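Local coordinates for protein glycogen synthase (Cyanobacterium sp. CLg1, PDB 6GNF) that is a bacterial glycogen synthase of the two-domain GT-B glycosyltransferase fold, modelled with adenosine-5'-diphosphate and a glycan bound, at residues Glu30-Ser35 with Val43-Pro48; Asn256-Gly261 with Val287-Val292; Tyr426-Ser431 with Ile449-Pro454. All blocks are in the same frame, centred on the assembly; numbering follows the deposited sequence.

Contact 1 of 3, residues Glu30-Ser35 with Val43-Pro48; sequences EVAPYS and VTEGLP
Two different first torsions on one turn of helix bring Thr44 and Glu45 against the loop 30-35. At Thr44, chi1 of 59° sets OG1 between the backbone N and the carbonyl carbon, and from there the hydroxyl faces the loop and gives its hydrogen to Glu30. The resulting bond is short, 2.6 Å from Thr44 OG1 to Glu30 O, and the donor sits 25° off the carbonyl plane. Ser28 OG also bonds to that carbonyl oxygen, so two hydroxyls grip it. The same OG1 lies 3.4 Å from Val31 CA, while the Val31 and Thr44 side chains pass each other at a slant.

Glu45 is swung the other way, CG anti to its backbone N (chi1 -177°), and runs extended alongside Ala32. Its methylenes lie over the loop's carbonyl, with Glu45 CG 3.4 Å from Ala32 O. Farther along, the carboxylate is close to the alanine methyl, Glu45 OE1 to Ala32 CB being 3.2 Å, and OE2 forms a salt bridge with Lys306. A cis peptide precedes Pro33, and the loop braces itself across this turn: Val31 N bonds to Ser35 OG at 2.9 Å.

Between the two segments runs the KTGGL sequence characteristic of glycogen and starch synthases, so the contact joins the residues flanking this signature, whose last part already forms the first turn of helix 39-54. Glu30, its OE2 held by Thr37 and Tyr121, has its side chain about 4 Å from the bound AC1, and Val43 touches the same ligand. Around the contact, Val31 rests on Thr60 and Ala62 of strand 57-63, Pro48 reaches Val58 of that strand, and Leu47 packs on helix 526-540.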
loop_
_atom_site.group_PDB
_atom_site.type_symbol
_atom_site.label_atom_id
_atom_site.label_comp_id
_atom_site.label_asym_id
_atom_site.label_seq_id
_atom_site.Cartn_x
_atom_site.Cartn_y
_atom_site.Cartn_z
ATOM N N GLU A 30 -0.360 8.242 5.178
ATOM C CA GLU A 30 0.646 8.402 4.136
ATOM C C GLU A 30 0.085 9.167 2.953
ATOM O O GLU A 30 -0.996 8.845 2.472
ATOM C CB GLU A 30 1.076 7.037 3.607
ATOM C CG GLU A 30 2.021 6.261 4.492
ATOM C CD GLU A 30 2.398 4.909 3.897
ATOM O OE1 GLU A 30 2.537 4.778 2.653
ATOM O OE2 GLU A 30 2.555 3.970 4.704
ATOM N N VAL A 31 0.861 10.124 2.449
ATOM C CA VAL A 31 0.565 10.788 1.174
ATOM C C VAL A 31 1.882 11.029 0.441
ATOM O O VAL A 31 2.679 11.863 0.853
ATOM C CB VAL A 31 -0.149 12.153 1.365
ATOM C CG1 VAL A 31 -0.462 12.774 0.011
ATOM C CG2 VAL A 31 -1.425 11.999 2.174
ATOM N N ALA A 32 2.116 10.288 -0.633
ATOM C CA ALA A 32 3.329 10.479 -1.419
ATOM C C ALA A 32 3.277 11.847 -2.082
ATOM O O ALA A 32 2.199 12.345 -2.384
ATOM C CB ALA A 32 3.463 9.390 -2.481
ATOM N N PRO A 33 4.447 12.473 -2.305
ATOM C CA PRO A 33 5.790 12.016 -1.953
ATOM C C PRO A 33 6.237 12.460 -0.554
ATOM O O PRO A 33 7.358 12.220 -0.159
ATOM C CB PRO A 33 6.656 12.674 -3.026
ATOM C CG PRO A 33 5.956 13.965 -3.320
ATOM C CD PRO A 33 4.490 13.753 -3.034
ATOM N N TYR A 34 5.330 13.005 0.240
ATOM C CA TYR A 34 5.687 13.577 1.538
ATOM C C TYR A 34 5.967 12.450 2.539
ATOM O O TYR A 34 6.937 12.477 3.293
ATOM C CB TYR A 34 4.519 14.411 2.055
ATOM C CG TYR A 34 4.079 15.535 1.138
ATOM C CD1 TYR A 34 4.640 16.809 1.260
ATOM C CD2 TYR A 34 3.094 15.340 0.165
ATOM C CE1 TYR A 34 4.244 17.848 0.437
ATOM C CE2 TYR A 34 2.694 16.372 -0.664
ATOM C CZ TYR A 34 3.270 17.629 -0.526
ATOM O OH TYR A 34 2.897 18.696 -1.325
ATOM N N SER A 35 5.055 11.483 2.566
ATOM C CA SER A 35 5.160 10.354 3.456
ATOM C C SER A 35 4.732 9.090 2.706
ATOM O O SER A 35 3.703 9.091 2.031
ATOM C CB SER A 35 4.262 10.607 4.680
ATOM O OG SER A 35 2.921 10.877 4.312
ATOM N N VAL A 43 -1.411 5.669 -3.791
ATOM C CA VAL A 43 -2.840 5.786 -4.071
ATOM C C VAL A 43 -3.376 7.140 -3.591
ATOM O O VAL A 43 -4.073 7.835 -4.339
ATOM C CB VAL A 43 -3.650 4.651 -3.417
ATOM C CG1 VAL A 43 -5.140 4.888 -3.607
ATOM C CG2 VAL A 43 -3.242 3.290 -3.993
ATOM N N THR A 44 -3.019 7.538 -2.375
ATOM C CA THR A 44 -3.514 8.812 -1.831
ATOM C C THR A 44 -2.878 10.037 -2.509
ATOM O O THR A 44 -3.358 11.167 -2.349
ATOM C CB THR A 44 -3.357 8.905 -0.297
ATOM O OG1 THR A 44 -1.987 8.767 0.060
ATOM C CG2 THR A 44 -4.102 7.789 0.354
ATOM N N GLU A 45 -1.832 9.813 -3.300
ATOM C CA GLU A 45 -1.329 10.849 -4.191
ATOM C C GLU A 45 -2.121 10.859 -5.496
ATOM O O GLU A 45 -2.666 11.888 -5.870
ATOM C CB GLU A 45 0.154 10.636 -4.492
ATOM C CG GLU A 45 0.749 11.738 -5.363
ATOM C CD GLU A 45 2.167 11.460 -5.835
ATOM O OE1 GLU A 45 2.749 10.433 -5.450
ATOM O OE2 GLU A 45 2.715 12.279 -6.589
ATOM N N GLY A 46 -2.164 9.714 -6.174
ATOM C CA GLY A 46 -2.679 9.627 -7.536
ATOM C C GLY A 46 -4.177 9.735 -7.718
ATOM O O GLY A 46 -4.650 10.421 -8.619
ATOM N N LEU A 47 -4.927 9.042 -6.874
ATOM C CA LEU A 47 -6.385 9.027 -7.002
ATOM C C LEU A 47 -6.986 10.414 -6.719
ATOM O O LEU A 47 -7.785 10.902 -7.517
ATOM C CB LEU A 47 -7.000 7.916 -6.131
ATOM C CG LEU A 47 -8.526 7.839 -6.015
ATOM C CD1 LEU A 47 -9.205 7.827 -7.381
ATOM C CD2 LEU A 47 -8.934 6.614 -5.204
ATOM N N PRO A 48 -6.579 11.072 -5.620
ATOM C CA PRO A 48 -7.087 12.436 -5.398
ATOM C C PRO A 48 -6.746 13.422 -6.507
ATOM O O PRO A 48 -7.578 14.268 -6.838
ATOM C CB PRO A 48 -6.413 12.842 -4.085
ATOM C CG PRO A 48 -6.284 11.551 -3.359
ATOM C CD PRO A 48 -5.848 10.590 -4.435
#

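Contact 2 of 3, residues Asn256-Gly261 with Val287-Val292; sequences NWLKAG and VELDAV
Leu289 pushes its two methyls into the start of helix 257-264, meeting Asn256 and Leu258. Its chi1 of -72° places CG anti to the carbonyl carbon, and both branches then find partners. CD1 touches the amide nitrogen, 3.9 Å from Asn256 ND2; CD2 reaches both the amide oxygen and the other leucine, Leu289 CD2 to Leu258 CD2 being 4.0 Å. The two leucine side chains meet at an oblique angle; Asn256 and Leu289 approach from opposite directions, so the amide end is covered by hydrocarbon.

That amide is well occupied on its polar side. With CG anti to the backbone N (chi1 -172°), Asn256 turns OD1 back over the first turn and takes the hydrogen of Lys259 N, 3.0 Å from Asn256 OD1, along a nearly straight N-H path of 165°. The donor stands above the carbonyl plane and does not use a lone-pair direction. ND2 is bonded to Gln206 OE1, which leaves the amide rotation fixed from both ends.

This is an asparagine N-cap, placed where strand 251-256 turns into helix 257-264 in the starch synthase catalytic domain. Leu289 itself holds the N-cap position of a second helix, 290-296, so the contact brings two helix beginnings together.

One turn along, Lys259 and Val292 continue the seam. The lysine chain is extended until its last torsion, and its methylenes cross the valine at about a right angle, with Lys259 CG 4.1 Å and Lys259 CE 4.2 Å from Val292 CG2. The chain leads on away from Val292, and after a bend at chi4 NZ bonds to the backbone oxygens of Asp226 and Ser228. Phe229, on strand 228-231, touches the side chains of Asn256, Lys259 and Leu289.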
loop_
_atom_site.group_PDB
_atom_site.type_symbol
_atom_site.label_atom_id
_atom_site.label_comp_id
_atom_site.label_asym_id
_atom_site.label_seq_id
_atom_site.Cartn_x
_atom_site.Cartn_y
_atom_site.Cartn_z
ATOM N N ASN A 256 -10.760 -4.476 17.786
ATOM C CA ASN A 256 -10.422 -4.537 16.371
ATOM C C ASN A 256 -11.028 -3.322 15.688
ATOM O O ASN A 256 -12.227 -3.291 15.413
ATOM C CB ASN A 256 -10.965 -5.830 15.754
ATOM C CG ASN A 256 -10.496 -6.051 14.327
ATOM O OD1 ASN A 256 -10.562 -5.156 13.485
ATOM N ND2 ASN A 256 -10.024 -7.253 14.044
ATOM N N TRP A 257 -10.189 -2.329 15.390
ATOM C CA TRP A 257 -10.645 -1.056 14.844
ATOM C C TRP A 257 -11.274 -1.213 13.469
ATOM O O TRP A 257 -12.300 -0.601 13.172
ATOM C CB TRP A 257 -9.479 -0.079 14.714
ATOM C CG TRP A 257 -8.963 0.518 15.979
ATOM C CD1 TRP A 257 -9.195 0.103 17.252
ATOM C CD2 TRP A 257 -8.088 1.644 16.075
ATOM N NE1 TRP A 257 -8.530 0.920 18.144
ATOM C CE2 TRP A 257 -7.836 1.866 17.438
ATOM C CE3 TRP A 257 -7.490 2.484 15.133
ATOM C CZ2 TRP A 257 -7.019 2.900 17.885
ATOM C CZ3 TRP A 257 -6.668 3.512 15.582
ATOM C CH2 TRP A 257 -6.448 3.714 16.945
ATOM N N LEU A 258 -10.651 -2.021 12.617
ATOM C CA LEU A 258 -11.107 -2.161 11.241
ATOM C C LEU A 258 -12.496 -2.773 11.193
ATOM O O LEU A 258 -13.297 -2.416 10.340
ATOM C CB LEU A 258 -10.148 -3.030 10.433
ATOM C CG LEU A 258 -10.453 -3.129 8.938
ATOM C CD1 LEU A 258 -10.423 -1.758 8.294
ATOM C CD2 LEU A 258 -9.440 -4.040 8.273
ATOM N N LYS A 259 -12.742 -3.738 12.074
ATOM C CA LYS A 259 -14.071 -4.324 12.228
ATOM C C LYS A 259 -15.100 -3.240 12.530
ATOM O O LYS A 259 -16.116 -3.159 11.855
ATOM C CB LYS A 259 -14.070 -5.361 13.343
ATOM C CG LYS A 259 -15.441 -5.938 13.675
ATOM C CD LYS A 259 -15.309 -7.168 14.556
ATOM C CE LYS A 259 -16.649 -7.634 15.108
ATOM N NZ LYS A 259 -17.208 -6.696 16.119
ATOM N N ALA A 260 -14.814 -2.410 13.533
ATOM C CA ALA A 260 -15.705 -1.312 13.897
ATOM C C ALA A 260 -15.910 -0.350 12.732
ATOM O O ALA A 260 -17.009 0.156 12.524
ATOM C CB ALA A 260 -15.168 -0.563 15.111
ATOM N N GLY A 261 -14.843 -0.089 11.981
ATOM C CA GLY A 261 -14.914 0.763 10.802
ATOM C C GLY A 261 -15.823 0.192 9.731
ATOM O O GLY A 261 -16.629 0.914 9.122
ATOM N N VAL A 287 -8.684 -12.784 6.742
ATOM C CA VAL A 287 -7.978 -12.756 8.029
ATOM C C VAL A 287 -8.977 -12.530 9.179
ATOM O O VAL A 287 -8.861 -11.591 9.983
ATOM C CB VAL A 287 -6.836 -11.706 8.016
ATOM C CG1 VAL A 287 -5.995 -11.784 9.285
ATOM C CG2 VAL A 287 -5.943 -11.939 6.804
ATOM N N GLU A 288 -9.972 -13.415 9.210
ATOM C CA GLU A 288 -11.020 -13.474 10.240
ATOM C C GLU A 288 -12.095 -12.391 10.162
ATOM O O GLU A 288 -13.023 -12.425 10.952
ATOM C CB GLU A 288 -10.422 -13.536 11.651
ATOM C CG GLU A 288 -9.561 -14.764 11.890
ATOM C CD GLU A 288 -8.574 -14.558 13.022
ATOM O OE1 GLU A 288 -8.808 -15.102 14.112
ATOM O OE2 GLU A 288 -7.567 -13.832 12.830
ATOM N N LEU A 289 -11.998 -11.461 9.212
ATOM C CA LEU A 289 -13.043 -10.446 9.035
ATOM C C LEU A 289 -13.940 -10.742 7.828
ATOM O O LEU A 289 -14.721 -9.889 7.407
ATOM C CB LEU A 289 -12.442 -9.031 8.946
ATOM C CG LEU A 289 -11.904 -8.470 10.271
ATOM C CD1 LEU A 289 -11.023 -9.440 11.024
ATOM C CD2 LEU A 289 -11.175 -7.145 10.063
ATOM N N ASP A 290 -13.893 -11.978 7.332
ATOM C CA ASP A 290 -14.675 -12.367 6.154
ATOM C C ASP A 290 -16.182 -12.220 6.358
ATOM O O ASP A 290 -16.886 -11.771 5.451
ATOM C CB ASP A 290 -14.333 -13.793 5.694
ATOM C CG ASP A 290 -14.553 -14.836 6.771
ATOM O OD1 ASP A 290 -14.141 -14.610 7.926
ATOM O OD2 ASP A 290 -15.142 -15.889 6.463
ATOM N N ALA A 291 -16.675 -12.600 7.534
ATOM C CA ALA A 291 -18.107 -12.525 7.812
ATOM C C ALA A 291 -18.551 -11.071 7.964
ATOM O O ALA A 291 -19.606 -10.678 7.467
ATOM C CB ALA A 291 -18.467 -13.342 9.048
ATOM N N VAL A 292 -17.740 -10.254 8.621
ATOM C CA VAL A 292 -18.037 -8.828 8.714
ATOM C C VAL A 292 -18.073 -8.189 7.323
ATOM O O VAL A 292 -19.008 -7.464 7.004
ATOM C CB VAL A 292 -17.030 -8.092 9.620
ATOM C CG1 VAL A 292 -17.272 -6.591 9.589
ATOM C CG2 VAL A 292 -17.123 -8.605 11.051
#

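Contact 3 of 3, residues Tyr426-Ser431 with Ile449-Pro454; sequences YCLMPS and IPVVAP
Tyr426 and Ile449 start a pair of parallel neighbouring strands, 426-429 and 449-452, joined through helix 439-445 as a beta-alpha-beta crossover in the Rossmann-like domain of the GT-B fold. Four backbone bonds stitch them together, alternating in direction between the strands: Cys427 N to Ile449 O, Val451 N to Cys427 O, Met429 N to Val451 O and Ala453 N to Met429 O. The straightest is the second, 2.8 Å from Val451 N to Cys427 O with an angle of 175° at the hydrogen.

The close side-chain packing is on the face of Tyr426, Leu428, Ile449 and Val451. Tyr426 and Ile449 lie side by side and point the same way, as paired residues of parallel strands do. The tyrosine's chi1 of -61° then lays Tyr426 CD1 3.7 Å from Ile449 CB, with Ile449 CG2 also against the ring and Ile449 O at its edge. Val451 closes in obliquely, its CG2 3.8 Å from Tyr426 CD1. Phe353 stacks on the tyrosine ring, and helices 485-503 and 509-520 cover this face.

On the other face, under helix 439-445, the two strands touch each other more sparingly. Met429 and Val452 meet through Met429 CB and Val452 CG1 at 4.1 Å, and the methionine then leads away, its side chain coming to about 5 Å from the bound adenosine-5'-diphosphate. The pairing comes to its end past this point: Pro430 centres an inverse gamma turn, and Ala453 still turns its CB toward the Ser431 backbone. Met429 O is the last acceptor in the ladder, 3.0 Å from Ala453 N, and it also takes a weak bond from Ser431 N at 2.9 Å.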
loop_
_atom_site.group_PDB
_atom_site.type_symbol
_atom_site.label_atom_id
_atom_site.label_comp_id
_atom_site.label_asym_id
_atom_site.label_seq_id
_atom_site.Cartn_x
_atom_site.Cartn_y
_atom_site.Cartn_z
ATOM N N TYR A 426 11.581 -9.338 -17.020
ATOM C CA TYR A 426 10.453 -9.813 -16.241
ATOM C C TYR A 426 10.399 -9.158 -14.859
ATOM O O TYR A 426 11.428 -8.932 -14.230
ATOM C CB TYR A 426 10.535 -11.333 -16.107
ATOM C CG TYR A 426 10.478 -12.056 -17.436
ATOM C CD1 TYR A 426 9.285 -12.152 -18.140
ATOM C CD2 TYR A 426 11.617 -12.627 -17.995
ATOM C CE1 TYR A 426 9.221 -12.804 -19.361
ATOM C CE2 TYR A 426 11.568 -13.281 -19.219
ATOM C CZ TYR A 426 10.368 -13.373 -19.901
ATOM O OH TYR A 426 10.318 -14.035 -21.118
ATOM N N CYS A 427 9.183 -8.878 -14.402
ATOM C CA CYS A 427 8.930 -8.367 -13.057
ATOM C C CYS A 427 8.374 -9.499 -12.191
ATOM O O CYS A 427 7.251 -9.953 -12.388
ATOM C CB CYS A 427 7.943 -7.209 -13.124
ATOM S SG CYS A 427 7.358 -6.649 -11.523
ATOM N N LEU A 428 9.171 -9.939 -11.223
ATOM C CA LEU A 428 8.892 -11.147 -10.455
ATOM C C LEU A 428 8.264 -10.814 -9.106
ATOM O O LEU A 428 8.894 -10.152 -8.276
ATOM C CB LEU A 428 10.203 -11.900 -10.247
ATOM C CG LEU A 428 10.180 -13.306 -9.658
ATOM C CD1 LEU A 428 9.550 -14.282 -10.632
ATOM C CD2 LEU A 428 11.597 -13.745 -9.317
ATOM N N MET A 429 7.013 -11.244 -8.904
ATOM C CA MET A 429 6.271 -10.972 -7.669
ATOM C C MET A 429 5.645 -12.240 -7.081
ATOM O O MET A 429 4.455 -12.501 -7.282
ATOM C CB MET A 429 5.167 -9.950 -7.934
ATOM C CG MET A 429 5.661 -8.643 -8.533
ATOM S SD MET A 429 4.311 -7.486 -8.805
ATOM C CE MET A 429 3.857 -7.094 -7.128
ATOM N N PRO A 430 6.422 -13.004 -6.296
ATOM C CA PRO A 430 5.926 -14.221 -5.660
ATOM C C PRO A 430 5.179 -13.934 -4.356
ATOM O O PRO A 430 5.520 -14.483 -3.304
ATOM C CB PRO A 430 7.214 -15.000 -5.393
ATOM C CG PRO A 430 8.214 -13.938 -5.107
ATOM C CD PRO A 430 7.847 -12.778 -5.994
ATOM N N SER A 431 4.163 -13.079 -4.434
ATOM C CA SER A 431 3.425 -12.661 -3.253
ATOM C C SER A 431 2.554 -13.792 -2.712
ATOM O O SER A 431 1.971 -14.555 -3.474
ATOM C CB SER A 431 2.548 -11.443 -3.568
ATOM O OG SER A 431 3.338 -10.362 -4.032
ATOM N N ILE A 449 7.598 -7.609 -18.497
ATOM C CA ILE A 449 6.505 -8.568 -18.389
ATOM C C ILE A 449 6.365 -9.128 -16.973
ATOM O O ILE A 449 7.310 -9.731 -16.457
ATOM C CB ILE A 449 6.718 -9.729 -19.377
ATOM C CG1 ILE A 449 6.592 -9.210 -20.812
ATOM C CG2 ILE A 449 5.717 -10.845 -19.122
ATOM C CD1 ILE A 449 7.138 -10.148 -21.868
ATOM N N PRO A 450 5.178 -8.966 -16.354
ATOM C CA PRO A 450 4.985 -9.520 -15.014
ATOM C C PRO A 450 4.911 -11.049 -14.968
ATOM O O PRO A 450 4.266 -11.672 -15.814
ATOM C CB PRO A 450 3.641 -8.920 -14.563
ATOM C CG PRO A 450 3.403 -7.757 -15.461
ATOM C CD PRO A 450 4.038 -8.126 -16.763
ATOM N N VAL A 451 5.583 -11.625 -13.973
ATOM C CA VAL A 451 5.450 -13.032 -13.629
ATOM C C VAL A 451 5.083 -13.040 -12.152
ATOM O O VAL A 451 5.926 -12.781 -11.297
ATOM C CB VAL A 451 6.753 -13.818 -13.889
ATOM C CG1 VAL A 451 6.577 -15.295 -13.586
ATOM C CG2 VAL A 451 7.219 -13.621 -15.317
ATOM N N VAL A 452 3.819 -13.342 -11.866
ATOM C CA VAL A 452 3.222 -13.024 -10.581
ATOM C C VAL A 452 2.490 -14.203 -9.947
ATOM O O VAL A 452 2.090 -15.144 -10.623
ATOM C CB VAL A 452 2.240 -11.839 -10.726
ATOM C CG1 VAL A 452 2.964 -10.629 -11.295
ATOM C CG2 VAL A 452 1.057 -12.196 -11.613
ATOM N N ALA A 453 2.341 -14.144 -8.631
ATOM C CA ALA A 453 1.537 -15.118 -7.908
ATOM C C ALA A 453 0.056 -14.922 -8.240
ATOM O O ALA A 453 -0.395 -13.792 -8.433
ATOM C CB ALA A 453 1.752 -14.983 -6.411
ATOM N N PRO A 454 -0.710 -16.020 -8.282
ATOM C CA PRO A 454 -2.132 -15.953 -8.604
ATOM C C PRO A 454 -2.978 -15.581 -7.388
ATOM O O PRO A 454 -3.785 -16.375 -6.930
ATOM C CB PRO A 454 -2.428 -17.383 -9.064
ATOM C CG PRO A 454 -1.538 -18.222 -8.205
ATOM C CD PRO A 454 -0.281 -17.408 -8.003
#

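Overall arrangement
From the N terminus, contact 1 comes first and closes the seven residues that lead from the loop after strand 23-27 into helix 39-54. Contact 2 follows much later in the same catalytic domain, closing a longer excursion of 25 residues between helices 257-264 and 290-296. Contact 3 belongs to the other domain and closes the 17-residue link through helix 439-445 in the six-stranded parallel sheet. The three lie in series, so none nests in or crosses another. Their centres are 24 to 29 Å apart, and in each pair the nearest atoms are about 13 Å apart. Contacts 1 and 3 both approach the bound ligands, one from each domain.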